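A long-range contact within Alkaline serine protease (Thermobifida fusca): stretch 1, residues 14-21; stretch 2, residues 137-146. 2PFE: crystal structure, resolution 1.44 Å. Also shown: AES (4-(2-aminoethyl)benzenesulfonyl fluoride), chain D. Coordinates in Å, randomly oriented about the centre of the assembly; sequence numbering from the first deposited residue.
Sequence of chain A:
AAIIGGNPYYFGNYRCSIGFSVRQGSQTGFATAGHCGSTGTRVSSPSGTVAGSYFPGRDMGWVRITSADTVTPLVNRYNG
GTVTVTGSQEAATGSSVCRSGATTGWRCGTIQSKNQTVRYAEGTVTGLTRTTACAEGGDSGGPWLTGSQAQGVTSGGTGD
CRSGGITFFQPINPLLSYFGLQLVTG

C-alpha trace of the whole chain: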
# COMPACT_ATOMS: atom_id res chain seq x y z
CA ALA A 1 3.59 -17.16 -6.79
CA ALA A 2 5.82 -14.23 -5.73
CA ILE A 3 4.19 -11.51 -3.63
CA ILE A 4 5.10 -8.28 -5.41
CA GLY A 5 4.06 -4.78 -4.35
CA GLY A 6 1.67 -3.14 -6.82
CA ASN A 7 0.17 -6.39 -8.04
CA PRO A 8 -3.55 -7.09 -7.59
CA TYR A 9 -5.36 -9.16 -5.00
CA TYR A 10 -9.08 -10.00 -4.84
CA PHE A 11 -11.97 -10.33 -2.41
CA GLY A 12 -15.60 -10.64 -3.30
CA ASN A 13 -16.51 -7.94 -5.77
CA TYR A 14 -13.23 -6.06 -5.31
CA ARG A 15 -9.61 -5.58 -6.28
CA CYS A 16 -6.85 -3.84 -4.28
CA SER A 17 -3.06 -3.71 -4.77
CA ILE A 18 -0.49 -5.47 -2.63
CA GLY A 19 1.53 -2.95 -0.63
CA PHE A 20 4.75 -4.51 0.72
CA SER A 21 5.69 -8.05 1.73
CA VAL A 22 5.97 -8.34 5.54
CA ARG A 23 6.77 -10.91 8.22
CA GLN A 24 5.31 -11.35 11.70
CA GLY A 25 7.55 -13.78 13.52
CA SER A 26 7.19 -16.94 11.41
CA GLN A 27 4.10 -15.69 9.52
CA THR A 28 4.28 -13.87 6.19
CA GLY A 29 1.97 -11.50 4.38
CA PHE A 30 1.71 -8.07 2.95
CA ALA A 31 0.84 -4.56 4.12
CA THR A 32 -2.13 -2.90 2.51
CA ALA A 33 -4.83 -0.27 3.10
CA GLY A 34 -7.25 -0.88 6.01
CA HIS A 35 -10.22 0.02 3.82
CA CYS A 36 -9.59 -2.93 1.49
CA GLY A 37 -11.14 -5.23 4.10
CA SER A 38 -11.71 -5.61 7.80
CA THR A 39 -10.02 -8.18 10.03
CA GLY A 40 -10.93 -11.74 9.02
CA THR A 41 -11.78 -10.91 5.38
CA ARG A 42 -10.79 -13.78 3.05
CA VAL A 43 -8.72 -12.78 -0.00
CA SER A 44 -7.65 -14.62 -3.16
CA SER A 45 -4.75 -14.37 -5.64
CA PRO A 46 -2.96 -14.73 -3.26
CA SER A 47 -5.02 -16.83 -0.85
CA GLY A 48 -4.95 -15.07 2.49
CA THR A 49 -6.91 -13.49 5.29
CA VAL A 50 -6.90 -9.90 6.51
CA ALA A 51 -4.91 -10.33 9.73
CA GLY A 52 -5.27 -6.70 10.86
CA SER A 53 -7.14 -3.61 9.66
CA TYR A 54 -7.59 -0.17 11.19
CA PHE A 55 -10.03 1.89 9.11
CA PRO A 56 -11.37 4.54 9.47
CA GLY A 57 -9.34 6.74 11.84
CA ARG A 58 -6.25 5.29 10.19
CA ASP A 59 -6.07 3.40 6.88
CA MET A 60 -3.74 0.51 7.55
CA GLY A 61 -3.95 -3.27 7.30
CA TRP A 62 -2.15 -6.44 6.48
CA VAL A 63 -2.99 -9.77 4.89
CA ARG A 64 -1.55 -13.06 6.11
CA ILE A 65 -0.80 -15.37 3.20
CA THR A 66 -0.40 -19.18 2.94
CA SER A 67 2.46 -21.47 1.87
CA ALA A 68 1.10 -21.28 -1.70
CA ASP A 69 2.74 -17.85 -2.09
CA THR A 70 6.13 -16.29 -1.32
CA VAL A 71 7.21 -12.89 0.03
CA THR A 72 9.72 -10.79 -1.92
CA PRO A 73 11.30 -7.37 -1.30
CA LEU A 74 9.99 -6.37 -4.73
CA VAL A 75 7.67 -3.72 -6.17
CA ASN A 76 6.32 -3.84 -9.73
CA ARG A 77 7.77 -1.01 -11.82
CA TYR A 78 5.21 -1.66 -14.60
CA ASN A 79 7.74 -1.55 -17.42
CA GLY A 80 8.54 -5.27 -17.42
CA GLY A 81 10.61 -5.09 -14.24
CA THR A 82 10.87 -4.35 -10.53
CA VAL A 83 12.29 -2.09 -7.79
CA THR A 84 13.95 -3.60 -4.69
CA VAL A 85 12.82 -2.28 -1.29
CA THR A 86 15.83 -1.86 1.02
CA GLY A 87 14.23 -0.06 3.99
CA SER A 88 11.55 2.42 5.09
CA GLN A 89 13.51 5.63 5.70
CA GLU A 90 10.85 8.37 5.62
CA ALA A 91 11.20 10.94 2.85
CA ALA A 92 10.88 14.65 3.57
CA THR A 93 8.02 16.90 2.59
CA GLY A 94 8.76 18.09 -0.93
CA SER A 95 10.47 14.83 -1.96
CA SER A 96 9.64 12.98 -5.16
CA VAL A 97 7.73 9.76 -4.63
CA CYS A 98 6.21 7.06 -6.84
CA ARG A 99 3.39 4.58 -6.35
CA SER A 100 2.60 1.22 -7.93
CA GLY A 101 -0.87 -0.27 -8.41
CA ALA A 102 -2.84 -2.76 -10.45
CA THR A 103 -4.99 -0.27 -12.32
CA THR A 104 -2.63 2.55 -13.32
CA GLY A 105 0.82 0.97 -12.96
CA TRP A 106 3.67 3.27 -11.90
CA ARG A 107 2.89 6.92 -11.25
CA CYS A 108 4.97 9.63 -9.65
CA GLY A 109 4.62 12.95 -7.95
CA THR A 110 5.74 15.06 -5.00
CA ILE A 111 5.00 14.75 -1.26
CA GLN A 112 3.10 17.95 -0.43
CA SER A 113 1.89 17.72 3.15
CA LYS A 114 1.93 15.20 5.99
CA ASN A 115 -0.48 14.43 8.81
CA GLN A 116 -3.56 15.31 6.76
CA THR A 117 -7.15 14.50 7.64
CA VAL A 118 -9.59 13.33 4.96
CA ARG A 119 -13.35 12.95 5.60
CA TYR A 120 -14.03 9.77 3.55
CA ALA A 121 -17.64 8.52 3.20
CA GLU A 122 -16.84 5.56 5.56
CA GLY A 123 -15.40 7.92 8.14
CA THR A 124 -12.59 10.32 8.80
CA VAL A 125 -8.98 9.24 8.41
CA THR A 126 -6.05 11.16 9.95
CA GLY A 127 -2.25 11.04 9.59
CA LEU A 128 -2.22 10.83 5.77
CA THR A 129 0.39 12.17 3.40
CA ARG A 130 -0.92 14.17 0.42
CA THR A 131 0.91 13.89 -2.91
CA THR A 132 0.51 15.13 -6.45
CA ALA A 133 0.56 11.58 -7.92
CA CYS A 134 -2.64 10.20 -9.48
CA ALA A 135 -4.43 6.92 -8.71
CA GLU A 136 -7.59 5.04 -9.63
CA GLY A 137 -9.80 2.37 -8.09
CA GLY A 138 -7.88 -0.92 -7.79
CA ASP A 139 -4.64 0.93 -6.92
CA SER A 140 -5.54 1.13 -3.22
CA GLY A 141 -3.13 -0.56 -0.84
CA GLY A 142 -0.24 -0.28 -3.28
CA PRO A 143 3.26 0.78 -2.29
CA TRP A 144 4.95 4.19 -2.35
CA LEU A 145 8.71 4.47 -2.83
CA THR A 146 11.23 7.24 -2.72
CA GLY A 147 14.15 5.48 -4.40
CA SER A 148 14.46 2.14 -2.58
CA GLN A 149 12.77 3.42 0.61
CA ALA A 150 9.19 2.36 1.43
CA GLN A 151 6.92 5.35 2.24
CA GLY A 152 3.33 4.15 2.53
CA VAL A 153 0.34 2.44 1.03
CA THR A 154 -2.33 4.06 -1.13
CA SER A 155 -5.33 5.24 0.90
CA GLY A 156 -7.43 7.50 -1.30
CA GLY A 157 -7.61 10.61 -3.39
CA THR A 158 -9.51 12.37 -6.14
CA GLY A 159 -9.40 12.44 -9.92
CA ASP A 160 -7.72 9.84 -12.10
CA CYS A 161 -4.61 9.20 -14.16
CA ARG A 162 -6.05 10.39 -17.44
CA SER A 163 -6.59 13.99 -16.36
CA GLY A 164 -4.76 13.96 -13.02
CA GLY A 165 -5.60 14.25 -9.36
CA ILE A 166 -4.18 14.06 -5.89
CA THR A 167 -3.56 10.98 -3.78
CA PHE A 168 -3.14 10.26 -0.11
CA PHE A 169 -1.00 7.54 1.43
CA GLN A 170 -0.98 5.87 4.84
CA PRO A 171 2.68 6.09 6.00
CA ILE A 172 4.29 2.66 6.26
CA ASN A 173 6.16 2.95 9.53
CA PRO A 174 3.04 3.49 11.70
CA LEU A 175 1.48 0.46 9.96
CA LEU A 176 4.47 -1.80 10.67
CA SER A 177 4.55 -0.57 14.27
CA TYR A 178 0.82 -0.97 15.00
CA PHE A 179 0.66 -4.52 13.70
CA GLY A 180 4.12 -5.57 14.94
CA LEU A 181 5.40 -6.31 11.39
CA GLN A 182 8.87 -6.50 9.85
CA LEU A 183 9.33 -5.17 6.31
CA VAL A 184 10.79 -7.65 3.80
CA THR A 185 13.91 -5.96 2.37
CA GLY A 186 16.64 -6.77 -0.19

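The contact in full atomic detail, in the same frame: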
# COMPACT_ATOMS: atom_id res chain seq x y z
N TYR A 14 -14.25 -7.11 -5.30
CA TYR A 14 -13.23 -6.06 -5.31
C TYR A 14 -11.81 -6.50 -5.64
O TYR A 14 -11.45 -7.68 -5.54
CB TYR A 14 -13.20 -5.32 -3.96
CG TYR A 14 -14.53 -4.72 -3.56
CD1 TYR A 14 -15.27 -5.28 -2.52
CD2 TYR A 14 -15.04 -3.60 -4.21
CE1 TYR A 14 -16.50 -4.75 -2.14
CE2 TYR A 14 -16.27 -3.04 -3.84
CZ TYR A 14 -16.99 -3.63 -2.81
OH TYR A 14 -18.21 -3.09 -2.43
N ARG A 15 -11.03 -5.48 -6.00
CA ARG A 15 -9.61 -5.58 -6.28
C ARG A 15 -8.89 -4.47 -5.48
O ARG A 15 -9.34 -3.33 -5.46
CB ARG A 15 -9.43 -5.34 -7.78
CG ARG A 15 -8.01 -5.30 -8.28
CD ARG A 15 -7.98 -5.53 -9.77
NE ARG A 15 -8.03 -4.29 -10.52
CZ ARG A 15 -7.43 -4.13 -11.70
NH1 ARG A 15 -6.76 -5.14 -12.24
NH2 ARG A 15 -7.52 -2.98 -12.34
N CYS A 16 -7.82 -4.83 -4.78
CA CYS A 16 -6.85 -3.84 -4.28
C CYS A 16 -5.45 -4.23 -4.74
O CYS A 16 -5.30 -5.23 -5.42
CB CYS A 16 -6.89 -3.73 -2.75
SG CYS A 16 -8.26 -2.72 -2.13
N SER A 17 -4.45 -3.42 -4.39
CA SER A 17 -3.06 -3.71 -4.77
C SER A 17 -2.25 -4.06 -3.54
O SER A 17 -2.38 -3.43 -2.50
CB SER A 17 -2.46 -2.50 -5.47
OG SER A 17 -3.13 -2.26 -6.68
N ILE A 18 -1.44 -5.11 -3.66
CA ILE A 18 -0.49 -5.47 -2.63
C ILE A 18 0.42 -4.27 -2.33
O ILE A 18 0.95 -3.65 -3.24
CB ILE A 18 0.37 -6.67 -3.11
CG1 ILE A 18 -0.50 -7.92 -3.28
CG2 ILE A 18 1.61 -6.89 -2.20
CD1 ILE A 18 0.17 -9.06 -4.09
N GLY A 19 0.59 -3.97 -1.06
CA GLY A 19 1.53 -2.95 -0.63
C GLY A 19 2.97 -3.43 -0.61
O GLY A 19 3.68 -3.28 -1.59
N PHE A 20 3.39 -4.01 0.52
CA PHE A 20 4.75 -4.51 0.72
C PHE A 20 4.70 -5.87 1.41
O PHE A 20 3.95 -6.04 2.37
CB PHE A 20 5.57 -3.59 1.64
CG PHE A 20 5.82 -2.19 1.10
CD1 PHE A 20 5.02 -1.12 1.49
CD2 PHE A 20 6.86 -1.95 0.22
CE1 PHE A 20 5.28 0.18 0.99
CE2 PHE A 20 7.11 -0.67 -0.28
CZ PHE A 20 6.32 0.40 0.12
N SER A 21 5.50 -6.81 0.96
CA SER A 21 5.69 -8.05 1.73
C SER A 21 6.15 -7.73 3.16
O SER A 21 7.00 -6.84 3.37
CB SER A 21 6.74 -8.96 1.09
OG SER A 21 6.28 -9.50 -0.14
N GLY A 137 -9.30 3.51 -8.85
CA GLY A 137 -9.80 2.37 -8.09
C GLY A 137 -9.03 1.13 -8.53
O GLY A 137 -8.75 0.94 -9.72
N GLY A 138 -8.69 0.28 -7.56
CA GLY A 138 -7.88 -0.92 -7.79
C GLY A 138 -6.44 -0.68 -7.34
O GLY A 138 -5.73 -1.66 -7.05
N ASP A 139 -6.02 0.59 -7.32
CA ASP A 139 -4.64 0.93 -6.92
C ASP A 139 -4.48 0.95 -5.40
O ASP A 139 -3.37 1.05 -4.90
CB ASP A 139 -4.21 2.31 -7.45
CG ASP A 139 -4.00 2.34 -8.96
OD1 ASP A 139 -3.64 1.30 -9.58
OD2 ASP A 139 -4.16 3.45 -9.54
N SER A 140 -5.59 0.92 -4.66
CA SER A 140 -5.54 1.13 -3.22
C SER A 140 -4.76 0.01 -2.54
O SER A 140 -4.87 -1.14 -2.93
CB SER A 140 -6.94 1.27 -2.65
OG SER A 140 -7.66 2.27 -3.38
N GLY A 141 -3.97 0.38 -1.54
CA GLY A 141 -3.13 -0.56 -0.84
C GLY A 141 -1.71 -0.62 -1.37
O GLY A 141 -0.81 -1.10 -0.67
N GLY A 142 -1.51 -0.13 -2.59
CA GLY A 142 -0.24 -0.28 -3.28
C GLY A 142 0.86 0.55 -2.67
O GLY A 142 0.61 1.53 -1.97
N PRO A 143 2.11 0.19 -2.95
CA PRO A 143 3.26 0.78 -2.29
C PRO A 143 3.68 2.13 -2.85
O PRO A 143 3.50 2.40 -4.06
CB PRO A 143 4.37 -0.23 -2.58
CG PRO A 143 4.02 -0.77 -3.97
CD PRO A 143 2.50 -0.88 -3.89
N TRP A 144 4.32 2.92 -2.00
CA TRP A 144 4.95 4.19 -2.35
C TRP A 144 6.42 4.07 -2.02
O TRP A 144 6.77 3.59 -0.93
CB TRP A 144 4.33 5.33 -1.52
CG TRP A 144 2.91 5.58 -1.90
CD1 TRP A 144 1.85 4.78 -1.63
CD2 TRP A 144 2.39 6.70 -2.65
NE1 TRP A 144 0.70 5.31 -2.17
CE2 TRP A 144 0.99 6.48 -2.80
CE3 TRP A 144 2.96 7.85 -3.23
CZ2 TRP A 144 0.15 7.38 -3.46
CZ3 TRP A 144 2.12 8.74 -3.94
CH2 TRP A 144 0.72 8.49 -4.03
N LEU A 145 7.25 4.51 -2.96
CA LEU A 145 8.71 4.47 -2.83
C LEU A 145 9.32 5.82 -3.15
O LEU A 145 8.91 6.52 -4.10
CB LEU A 145 9.32 3.43 -3.78
CG LEU A 145 9.10 1.95 -3.48
CD1 LEU A 145 9.46 1.14 -4.72
CD2 LEU A 145 9.89 1.52 -2.28
N THR A 146 10.29 6.19 -2.33
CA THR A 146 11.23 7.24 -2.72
C THR A 146 12.55 6.52 -2.87
O THR A 146 13.15 6.09 -1.87
CB THR A 146 11.30 8.37 -1.69
OG1 THR A 146 10.00 8.97 -1.58
CG2 THR A 146 12.31 9.43 -2.14
C3 AES D . -10.00 5.83 -5.98
C2 AES D . -9.45 4.85 -5.14
C1 AES D . -8.12 4.97 -4.74
S AES D . -7.31 3.78 -3.72
O1S AES D . -6.89 4.31 -2.38
O2S AES D . -5.84 3.63 -4.73
C6 AES D . -7.34 6.04 -5.20
C5 AES D . -7.89 7.01 -6.02
C4 AES D . -9.22 6.92 -6.42
C7 AES D . -9.75 8.02 -7.33
C8 AES D . -11.27 8.15 -7.28
N8 AES D . -11.68 9.51 -7.54
O HOH W 1 -8.69 -0.40 -4.86

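A side chain's rotamer often reads as an answer to the backbone it must meet, and the contact between residues 14-21 and 137-146 of this protease is a compact example. Ser17 lies at its centre. Its CA-to-CB bond points toward the second stretch, and with chi1 at -65° (m) the hydroxyl reaches the backbone there: OG donates to Gly138 O at 2.7 Å. The main chain of the same residue adds a nearly linear bond, Ser17 N to Ser140 O, also 2.7 Å with an angle of 176°. One serine thus engages two carbonyls of the loop that carries Ser140, whose OG is bonded covalently to the sulfur of the inhibitor, OG to S 1.6 Å. Ser140 is also m, at -52°, and its CA-to-CB bond runs sideways to the first stretch.

Such close approach depends on glycine. Asp139 to Gly142 form a type II turn, closed by Gly142 N donating to Asp139 O at 3.2 Å. Gly141, with phi of 95°, adopts angles that by themselves call for glycine, and a CB there would also clash with Ser17 O. At Gly19, a CB would clash with Gly141 O; without one, Gly19 CA comes within 3.0 Å of Gly141 O.

Beyond the turn, packing replaces polar bonding. Phe20 starts sideways, yet chi1 of -65° (m) and chi2 of 98° bring its ring to Pro143. Pro143 CB sits over one ring face, 3.7 Å from the Phe20 centroid and 23° off the normal, a CH-pi contact. Leu145, m and t, also starts sideways and ends nearer, placing CD2 at the ring edge, 4.1 Å from Phe20 CE2.

At the other end, a water bridges the stretches, donating to Arg15 O (3.1 Å from its oxygen) and accepting from Gly138 N (2.8 Å).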